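Telomerase reverse transcriptase (Candida tropicalis MYA-3404, PDB 6ZD1) probably extends chromosome ends as a reverse transcriptase, adding short telomeric repeats copied from a template within the RNA component of the enzyme. Local coordinates at residues A[590-595]-A[621-626]; A[286-291]-A[429-434]; A[38-43]-A[96-101]. All coordinates share one frame; numbering follows the deposited sequence.

Interaction 1: A[590-595]-A[621-626]; sequences KQFYCS and KLTFEA
F592 is the first residue of 590-595 to meet 621-626, and it does so with one side of its ring. CD2 of F592 lies 3.8 Å from OG1 of T623, which sits at the ring edge and close to its plane, so the contact does not run through the π face. One atom further out, CE2 of F592 reaches CB of L622 at 4.2 Å. Both touches depend on CG being turned anti to the backbone N (chi1 169°), which carries the ring across toward the other helix.

Y593 comes next and brings a second ring edge to the same oxygen: its CD1 is 3.6 Å from T623 OG1, again near the ring plane. The threonine oxygen is thus bordered by C-H edges of two consecutive aromatic residues, while its polar need is met by a hydrogen bond to the carbonyl O of I619 in its own helix. The OH of Y593, at the far end of its ring, is hydrogen-bonded to T656 OG1 of helix 642-664. No hydrogen bond spans the two segments.

The segment axes approach to 10.2 Å and run antiparallel at 164°, and the closest CA pair is Y593 with T623 at 6.9 Å. These values describe neighbouring antiparallel helices, consistent with the helical C-terminal extension that serves telomerase as a thumb. Helix 642-664 packs against both: Y593 touches its I652, C594 its T655, and F624 of helix 609-637 its L649.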
loop_
_atom_site.group_PDB
_atom_site.type_symbol
_atom_site.label_atom_id
_atom_site.label_comp_id
_atom_site.label_asym_id
_atom_site.label_seq_id
_atom_site.Cartn_x
_atom_site.Cartn_y
_atom_site.Cartn_z
ATOM N N LYS A 590 -6.703 -1.092 -17.129
ATOM C CA LYS A 590 -7.179 -0.477 -15.897
ATOM C C LYS A 590 -7.379 -1.536 -14.822
ATOM O O LYS A 590 -7.048 -1.310 -13.652
ATOM C CB LYS A 590 -8.472 0.299 -16.158
ATOM C CG LYS A 590 -8.759 1.402 -15.148
ATOM C CD LYS A 590 -9.391 0.838 -13.904
ATOM C CE LYS A 590 -9.421 1.829 -12.768
ATOM N NZ LYS A 590 -9.974 1.144 -11.546
ATOM N N GLN A 591 -7.891 -2.709 -15.208
ATOM C CA GLN A 591 -7.955 -3.832 -14.279
ATOM C C GLN A 591 -6.565 -4.232 -13.802
ATOM O O GLN A 591 -6.350 -4.435 -12.602
ATOM C CB GLN A 591 -8.649 -5.020 -14.938
ATOM C CG GLN A 591 -10.147 -4.890 -14.967
ATOM C CD GLN A 591 -10.714 -4.693 -13.579
ATOM O OE1 GLN A 591 -10.602 -5.570 -12.718
ATOM N NE2 GLN A 591 -11.312 -3.529 -13.343
ATOM N N PHE A 592 -5.604 -4.327 -14.726
ATOM C CA PHE A 592 -4.248 -4.716 -14.351
ATOM C C PHE A 592 -3.636 -3.719 -13.377
ATOM O O PHE A 592 -2.993 -4.113 -12.395
ATOM C CB PHE A 592 -3.378 -4.847 -15.601
ATOM C CG PHE A 592 -1.909 -4.996 -15.308
ATOM C CD1 PHE A 592 -1.375 -6.235 -14.995
ATOM C CD2 PHE A 592 -1.062 -3.899 -15.353
ATOM C CE1 PHE A 592 -0.025 -6.379 -14.727
ATOM C CE2 PHE A 592 0.288 -4.036 -15.082
ATOM C CZ PHE A 592 0.807 -5.278 -14.769
ATOM N N TYR A 593 -3.845 -2.424 -13.619
ATOM C CA TYR A 593 -3.228 -1.402 -12.779
ATOM C C TYR A 593 -3.756 -1.471 -11.353
ATOM O O TYR A 593 -2.979 -1.507 -10.392
ATOM C CB TYR A 593 -3.476 -0.018 -13.378
ATOM C CG TYR A 593 -2.711 1.093 -12.702
ATOM C CD1 TYR A 593 -1.436 1.433 -13.127
ATOM C CD2 TYR A 593 -3.265 1.811 -11.649
ATOM C CE1 TYR A 593 -0.727 2.443 -12.518
ATOM C CE2 TYR A 593 -2.557 2.832 -11.031
ATOM C CZ TYR A 593 -1.288 3.141 -11.473
ATOM O OH TYR A 593 -0.568 4.153 -10.878
ATOM N N CYS A 594 -5.081 -1.508 -11.195
ATOM C CA CYS A 594 -5.654 -1.591 -9.854
ATOM C C CYS A 594 -5.310 -2.906 -9.175
ATOM O O CYS A 594 -5.179 -2.950 -7.948
ATOM C CB CYS A 594 -7.170 -1.410 -9.904
ATOM S SG CYS A 594 -7.688 0.199 -10.508
ATOM N N SER A 595 -5.157 -3.983 -9.948
ATOM C CA SER A 595 -4.849 -5.271 -9.340
ATOM C C SER A 595 -3.453 -5.282 -8.732
ATOM O O SER A 595 -3.216 -5.992 -7.749
ATOM C CB SER A 595 -4.981 -6.389 -10.375
ATOM O OG SER A 595 -4.665 -7.650 -9.807
ATOM N N LYS A 621 5.096 1.846 -15.792
ATOM C CA LYS A 621 5.926 1.405 -16.912
ATOM C C LYS A 621 5.405 0.104 -17.508
ATOM O O LYS A 621 5.326 -0.036 -18.733
ATOM C CB LYS A 621 7.381 1.246 -16.469
ATOM C CG LYS A 621 8.096 2.562 -16.203
ATOM C CD LYS A 621 9.483 2.351 -15.595
ATOM C CE LYS A 621 10.513 1.915 -16.635
ATOM N NZ LYS A 621 10.448 0.461 -16.961
ATOM N N LEU A 622 5.022 -0.852 -16.659
ATOM C CA LEU A 622 4.454 -2.093 -17.176
ATOM C C LEU A 622 3.156 -1.834 -17.926
ATOM O O LEU A 622 2.897 -2.449 -18.968
ATOM C CB LEU A 622 4.216 -3.079 -16.037
ATOM C CG LEU A 622 5.494 -3.673 -15.466
ATOM C CD1 LEU A 622 5.156 -4.615 -14.331
ATOM C CD2 LEU A 622 6.262 -4.392 -16.563
ATOM N N THR A 623 2.339 -0.904 -17.429
ATOM C CA THR A 623 1.084 -0.606 -18.105
ATOM C C THR A 623 1.335 0.017 -19.470
ATOM O O THR A 623 0.721 -0.390 -20.464
ATOM C CB THR A 623 0.227 0.314 -17.237
ATOM O OG1 THR A 623 0.045 -0.279 -15.944
ATOM C CG2 THR A 623 -1.138 0.529 -17.879
ATOM N N PHE A 624 2.259 0.978 -19.551
ATOM C CA PHE A 624 2.529 1.617 -20.833
ATOM C C PHE A 624 3.333 0.725 -21.765
ATOM O O PHE A 624 3.203 0.843 -22.990
ATOM C CB PHE A 624 3.242 2.948 -20.618
ATOM C CG PHE A 624 2.351 4.009 -20.057
ATOM C CD1 PHE A 624 1.504 4.721 -20.885
ATOM C CD2 PHE A 624 2.339 4.277 -18.702
ATOM C CE1 PHE A 624 0.670 5.692 -20.371
ATOM C CE2 PHE A 624 1.509 5.248 -18.182
ATOM C CZ PHE A 624 0.672 5.956 -19.016
ATOM N N GLU A 625 4.146 -0.183 -21.216
ATOM C CA GLU A 625 4.816 -1.157 -22.070
ATOM C C GLU A 625 3.806 -2.013 -22.820
ATOM O O GLU A 625 4.058 -2.418 -23.960
ATOM C CB GLU A 625 5.754 -2.039 -21.241
ATOM C CG GLU A 625 7.104 -1.404 -20.922
ATOM C CD GLU A 625 7.827 -2.102 -19.777
ATOM O OE1 GLU A 625 7.547 -3.295 -19.524
ATOM O OE2 GLU A 625 8.671 -1.449 -19.125
ATOM N N ALA A 626 2.643 -2.274 -22.214
ATOM C CA ALA A 626 1.607 -3.009 -22.930
ATOM C C ALA A 626 1.040 -2.175 -24.070
ATOM O O ALA A 626 0.779 -2.697 -25.159
ATOM C CB ALA A 626 0.499 -3.429 -21.966
#

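Interaction 2: A[286-291]-A[429-434]; sequences QVLQLK and NKIIEV
I431 drives the end of its side chain into V287, joining two helices of the reverse transcriptase domain, whose polymerase fold is likened to a right hand. Helix 428-440 comes between the polymerase motifs that in telomerases flank the insertion in the fingers, and probably belongs to that insertion. CD1 of I431 is 3.7 Å from CG1 of V287 and lies almost as near to CB and CG2, so the methyl meets the valine at its branch point. The two side chains meet at a slant. CD1 gets there on an extended outer chain (chi2 166°), with CG1 anti to the carbonyl carbon. The other branch of the isoleucine, CG2, makes a looser touch with CD2 of L288 at 4.5 Å.

All three touching residues are buried, and no hydrogen bond crosses; the packing is purely apolar. Further out, F360 touches both V287 and L288, Y369 and V371 of strand 368-372 back V287, and I471 and I475 of helix 469-484 cover L288. Two polar links tie helix 263-298 outward: K291 makes a salt bridge to D363, and Q286 NE2 is hydrogen-bonded to R372 O. The same NE2 also bonds S282 OG, within its own helix.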
loop_
_atom_site.group_PDB
_atom_site.type_symbol
_atom_site.label_atom_id
_atom_site.label_comp_id
_atom_site.label_asym_id
_atom_site.label_seq_id
_atom_site.Cartn_x
_atom_site.Cartn_y
_atom_site.Cartn_z
ATOM N N GLN A 286 7.856 15.475 9.302
ATOM C CA GLN A 286 8.557 16.315 8.332
ATOM C C GLN A 286 9.933 16.727 8.844
ATOM O O GLN A 286 10.914 16.706 8.090
ATOM C CB GLN A 286 7.733 17.558 8.001
ATOM C CG GLN A 286 6.497 17.313 7.155
ATOM C CD GLN A 286 5.775 18.609 6.827
ATOM O OE1 GLN A 286 6.322 19.482 6.150
ATOM N NE2 GLN A 286 4.549 18.748 7.320
ATOM N N VAL A 287 10.026 17.105 10.121
ATOM C CA VAL A 287 11.306 17.548 10.661
ATOM C C VAL A 287 12.268 16.374 10.774
ATOM O O VAL A 287 13.462 16.500 10.474
ATOM C CB VAL A 287 11.100 18.248 12.016
ATOM C CG1 VAL A 287 12.437 18.693 12.597
ATOM C CG2 VAL A 287 10.158 19.429 11.855
ATOM N N LEU A 288 11.764 15.208 11.180
ATOM C CA LEU A 288 12.615 14.023 11.230
ATOM C C LEU A 288 13.160 13.689 9.849
ATOM O O LEU A 288 14.338 13.340 9.706
ATOM C CB LEU A 288 11.840 12.839 11.803
ATOM C CG LEU A 288 11.453 12.916 13.281
ATOM C CD1 LEU A 288 10.625 11.706 13.666
ATOM C CD2 LEU A 288 12.687 13.021 14.159
ATOM N N GLN A 289 12.324 13.813 8.816
ATOM C CA GLN A 289 12.773 13.510 7.462
ATOM C C GLN A 289 13.829 14.501 6.989
ATOM O O GLN A 289 14.780 14.118 6.297
ATOM C CB GLN A 289 11.582 13.494 6.503
ATOM C CG GLN A 289 11.888 12.895 5.136
ATOM C CD GLN A 289 12.244 11.419 5.206
ATOM O OE1 GLN A 289 11.381 10.573 5.436
ATOM N NE2 GLN A 289 13.520 11.106 5.007
ATOM N N LEU A 290 13.684 15.780 7.351
ATOM C CA LEU A 290 14.668 16.774 6.935
ATOM C C LEU A 290 16.005 16.564 7.634
ATOM O O LEU A 290 17.060 16.591 6.988
ATOM C CB LEU A 290 14.139 18.182 7.202
ATOM C CG LEU A 290 13.092 18.677 6.208
ATOM C CD1 LEU A 290 12.716 20.121 6.499
ATOM C CD2 LEU A 290 13.609 18.527 4.784
ATOM N N LYS A 291 15.979 16.343 8.953
ATOM C CA LYS A 291 17.208 16.032 9.675
ATOM C C LYS A 291 17.884 14.804 9.084
ATOM O O LYS A 291 19.115 14.754 8.970
ATOM C CB LYS A 291 16.906 15.808 11.156
ATOM C CG LYS A 291 16.453 17.047 11.898
ATOM C CD LYS A 291 17.587 18.045 11.996
ATOM C CE LYS A 291 17.135 19.327 12.665
ATOM N NZ LYS A 291 18.202 20.363 12.592
ATOM N N ASN A 429 11.080 20.562 21.489
ATOM C CA ASN A 429 10.510 19.943 22.680
ATOM C C ASN A 429 9.302 19.086 22.330
ATOM O O ASN A 429 9.193 17.938 22.775
ATOM C CB ASN A 429 10.126 21.009 23.704
ATOM C CG ASN A 429 9.392 20.421 24.901
ATOM O OD1 ASN A 429 9.691 19.308 25.341
ATOM N ND2 ASN A 429 8.419 21.158 25.422
ATOM N N LYS A 430 8.373 19.635 21.543
ATOM C CA LYS A 430 7.215 18.855 21.117
ATOM C C LYS A 430 7.646 17.628 20.322
ATOM O O LYS A 430 7.132 16.526 20.546
ATOM C CB LYS A 430 6.266 19.725 20.292
ATOM C CG LYS A 430 4.914 19.080 20.004
ATOM C CD LYS A 430 4.086 18.942 21.278
ATOM C CE LYS A 430 2.731 18.299 21.004
ATOM N NZ LYS A 430 1.855 19.147 20.146
ATOM N N ILE A 431 8.608 17.798 19.409
ATOM C CA ILE A 431 9.071 16.685 18.583
ATOM C C ILE A 431 9.601 15.558 19.459
ATOM O O ILE A 431 9.246 14.387 19.278
ATOM C CB ILE A 431 10.136 17.165 17.578
ATOM C CG1 ILE A 431 9.506 18.068 16.521
ATOM C CG2 ILE A 431 10.824 15.982 16.924
ATOM C CD1 ILE A 431 10.521 18.832 15.717
ATOM N N ILE A 432 10.448 15.897 20.434
ATOM C CA ILE A 432 10.959 14.873 21.342
ATOM C C ILE A 432 9.818 14.267 22.150
ATOM O O ILE A 432 9.783 13.054 22.389
ATOM C CB ILE A 432 12.050 15.457 22.258
ATOM C CG1 ILE A 432 13.259 15.906 21.437
ATOM C CG2 ILE A 432 12.472 14.434 23.301
ATOM C CD1 ILE A 432 13.894 14.795 20.634
ATOM N N GLU A 433 8.858 15.094 22.568
ATOM C CA GLU A 433 7.768 14.588 23.394
ATOM C C GLU A 433 6.860 13.656 22.604
ATOM O O GLU A 433 6.480 12.586 23.097
ATOM C CB GLU A 433 6.966 15.751 23.973
ATOM C CG GLU A 433 5.994 15.344 25.066
ATOM C CD GLU A 433 5.240 16.526 25.643
ATOM O OE1 GLU A 433 4.348 17.061 24.951
ATOM O OE2 GLU A 433 5.549 16.925 26.786
ATOM N N VAL A 434 6.517 14.033 21.370
ATOM C CA VAL A 434 5.628 13.206 20.560
ATOM C C VAL A 434 6.322 11.913 20.149
ATOM O O VAL A 434 5.707 10.839 20.138
ATOM C CB VAL A 434 5.126 14.002 19.342
ATOM C CG1 VAL A 434 4.268 13.127 18.438
ATOM C CG2 VAL A 434 4.346 15.215 19.805
#

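Interaction 3: A[38-43]-A[96-101]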
loop_
_atom_site.group_PDB
_atom_site.type_symbol
_atom_site.label_atom_id
_atom_site.label_comp_id
_atom_site.label_asym_id
_atom_site.label_seq_id
_atom_site.Cartn_x
_atom_site.Cartn_y
_atom_site.Cartn_z
ATOM N N LYS A 38 -39.583 -0.232 -9.326
ATOM C CA LYS A 38 -40.063 -0.693 -8.030
ATOM C C LYS A 38 -40.485 -2.155 -8.087
ATOM O O LYS A 38 -40.400 -2.867 -7.080
ATOM C CB LYS A 38 -41.224 0.185 -7.560
ATOM C CG LYS A 38 -41.671 -0.086 -6.133
ATOM C CD LYS A 38 -42.819 0.822 -5.726
ATOM C CE LYS A 38 -42.397 2.283 -5.750
ATOM N NZ LYS A 38 -43.507 3.196 -5.360
ATOM N N ASN A 39 -40.914 -2.628 -9.259
ATOM C CA ASN A 39 -41.257 -4.039 -9.396
ATOM C C ASN A 39 -40.021 -4.917 -9.253
ATOM O O ASN A 39 -40.070 -5.968 -8.603
ATOM C CB ASN A 39 -41.944 -4.285 -10.739
ATOM C CG ASN A 39 -42.592 -5.655 -10.819
ATOM O OD1 ASN A 39 -41.933 -6.652 -11.111
ATOM N ND2 ASN A 39 -43.893 -5.707 -10.565
ATOM N N VAL A 40 -38.894 -4.484 -9.821
ATOM C CA VAL A 40 -37.673 -5.272 -9.722
ATOM C C VAL A 40 -37.090 -5.177 -8.320
ATOM O O VAL A 40 -36.714 -6.191 -7.722
ATOM C CB VAL A 40 -36.656 -4.820 -10.785
ATOM C CG1 VAL A 40 -35.344 -5.584 -10.631
ATOM C CG2 VAL A 40 -37.230 -5.010 -12.178
ATOM N N VAL A 41 -37.024 -3.964 -7.762
ATOM C CA VAL A 41 -36.440 -3.796 -6.435
ATOM C C VAL A 41 -37.232 -4.590 -5.406
ATOM O O VAL A 41 -36.657 -5.201 -4.495
ATOM C CB VAL A 41 -36.362 -2.304 -6.062
ATOM C CG1 VAL A 41 -35.831 -2.140 -4.649
ATOM C CG2 VAL A 41 -35.482 -1.555 -7.049
ATOM N N SER A 42 -38.559 -4.629 -5.557
ATOM C CA SER A 42 -39.376 -5.389 -4.620
ATOM C C SER A 42 -39.086 -6.878 -4.726
ATOM O O SER A 42 -38.970 -7.567 -3.706
ATOM C CB SER A 42 -40.860 -5.121 -4.872
ATOM O OG SER A 42 -41.156 -3.741 -4.770
ATOM N N ARG A 43 -38.938 -7.389 -5.949
ATOM C CA ARG A 43 -38.684 -8.815 -6.113
ATOM C C ARG A 43 -37.282 -9.195 -5.658
ATOM O O ARG A 43 -37.077 -10.308 -5.161
ATOM C CB ARG A 43 -38.909 -9.219 -7.568
ATOM C CG ARG A 43 -40.376 -9.325 -7.939
ATOM C CD ARG A 43 -40.606 -8.941 -9.383
ATOM N NE ARG A 43 -39.924 -9.833 -10.310
ATOM C CZ ARG A 43 -39.534 -9.475 -11.527
ATOM N NH1 ARG A 43 -39.747 -8.239 -11.953
ATOM N NH2 ARG A 43 -38.925 -10.351 -12.312
ATOM N N LEU A 96 -34.350 -13.116 -14.136
ATOM C CA LEU A 96 -33.690 -12.976 -15.434
ATOM C C LEU A 96 -33.867 -11.575 -16.014
ATOM O O LEU A 96 -32.942 -11.030 -16.630
ATOM C CB LEU A 96 -34.213 -14.027 -16.415
ATOM C CG LEU A 96 -33.510 -14.052 -17.777
ATOM C CD1 LEU A 96 -32.084 -14.577 -17.652
ATOM C CD2 LEU A 96 -34.298 -14.864 -18.788
ATOM N N ASP A 97 -35.053 -10.984 -15.849
ATOM C CA ASP A 97 -35.261 -9.621 -16.329
ATOM C C ASP A 97 -34.438 -8.608 -15.540
ATOM O O ASP A 97 -34.047 -7.573 -16.088
ATOM C CB ASP A 97 -36.747 -9.261 -16.281
ATOM C CG ASP A 97 -37.348 -9.435 -14.901
ATOM O OD1 ASP A 97 -36.783 -10.206 -14.097
ATOM O OD2 ASP A 97 -38.391 -8.805 -14.621
ATOM N N ALA A 98 -34.153 -8.890 -14.263
ATOM C CA ALA A 98 -33.345 -7.970 -13.467
ATOM C C ALA A 98 -31.940 -7.819 -14.039
ATOM O O ALA A 98 -31.304 -6.775 -13.852
ATOM C CB ALA A 98 -33.282 -8.436 -12.012
ATOM N N TRP A 99 -31.435 -8.851 -14.721
ATOM C CA TRP A 99 -30.174 -8.770 -15.451
ATOM C C TRP A 99 -30.315 -8.062 -16.794
ATOM O O TRP A 99 -29.296 -7.737 -17.414
ATOM C CB TRP A 99 -29.595 -10.169 -15.679
ATOM C CG TRP A 99 -29.368 -10.961 -14.424
ATOM C CD1 TRP A 99 -30.284 -11.725 -13.763
ATOM C CD2 TRP A 99 -28.141 -11.081 -13.688
ATOM N NE1 TRP A 99 -29.710 -12.307 -12.659
ATOM C CE2 TRP A 99 -28.395 -11.928 -12.590
ATOM C CE3 TRP A 99 -26.855 -10.552 -13.848
ATOM C CZ2 TRP A 99 -27.411 -12.260 -11.657
ATOM C CZ3 TRP A 99 -25.878 -10.884 -12.919
ATOM C CH2 TRP A 99 -26.163 -11.729 -11.840
ATOM N N GLY A 100 -31.539 -7.853 -17.268
ATOM C CA GLY A 100 -31.766 -7.167 -18.528
ATOM C C GLY A 100 -31.357 -7.957 -19.752
ATOM O O GLY A 100 -30.729 -7.401 -20.661
ATOM N N GLY A 101 -31.694 -9.241 -19.800
ATOM C CA GLY A 101 -31.368 -10.038 -20.963
ATOM C C GLY A 101 -30.601 -11.296 -20.621
ATOM O O GLY A 101 -29.746 -11.287 -19.731
#
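D97 and R43 approach from opposite directions and form a salt bridge that joins helix 36-50 to the turn at 96-101. D97 has the most surface buried by the contact. Its OD2 lies at the edge of the R43 guanidinium, in its plane, and takes two end-on bonds from it: R43 NH2 at 2.8 Å, with an N-H...O angle of 153°, and R43 NH1 at 3.0 Å. Both use the syn side of OD2. NH2 also makes a weak, more bent bond to OD1 of D97 at 2.8 Å. Because both nitrogens bond OD2 and the bond to OD1 is weak, this is a grip centred on a single oxygen and not the symmetrical two-by-two pairing. The guanidinium and carboxylate planes are twisted 34° against each other.

CG of D97 stands between the backbone N and carbonyl carbon (chi1 56°), while bends at chi2 and chi3 of R43 bring its guanidinium round to the carboxylate. NH1 of R43 is further held by OD1 of N39, one turn back on the same helix, at 2.8 Å; this second acceptor would help fix the rotation of the guanidinium. R43 and N39 also touch a crystal neighbour, so the lattice may influence their poses.

V40 supplies the apolar half. Its CG1 packs on CB of A98 at 3.8 Å, in the place where the backbones come closest, the CA atoms of V40 and A98 being 6.3 Å apart. Unlike the ion pair, both of these residues are buried.

Segment 96-101 connects helix 79-93 to helix 104-117 in the telomerase RNA-binding domain. K139 touches V40 and D97, A98 O is hydrogen-bonded to Y163 of helix 158-179, W99 packs on helix 104-117, and V41 touches V11 of helix 8-14.

Along the chain, interaction 3 is complete before interaction 2 begins, and interaction 2 before interaction 1, so no loop closed by one encloses another. They share no helix. Centres of interactions 2 and 3 lie 59 Å apart, on opposite sides of the chain's centre; interaction 1 is 38 Å from interaction 2 and 35 Å from interaction 3, centre to centre. None touches another, the shortest gap being about 16 Å between nearest atoms of interactions 1 and 3. Each contact therefore packs a different region of the chain: the RNA-binding part, the reverse transcriptase domain and the C-terminal helices, which in telomerases together surround the RNA-DNA hybrid.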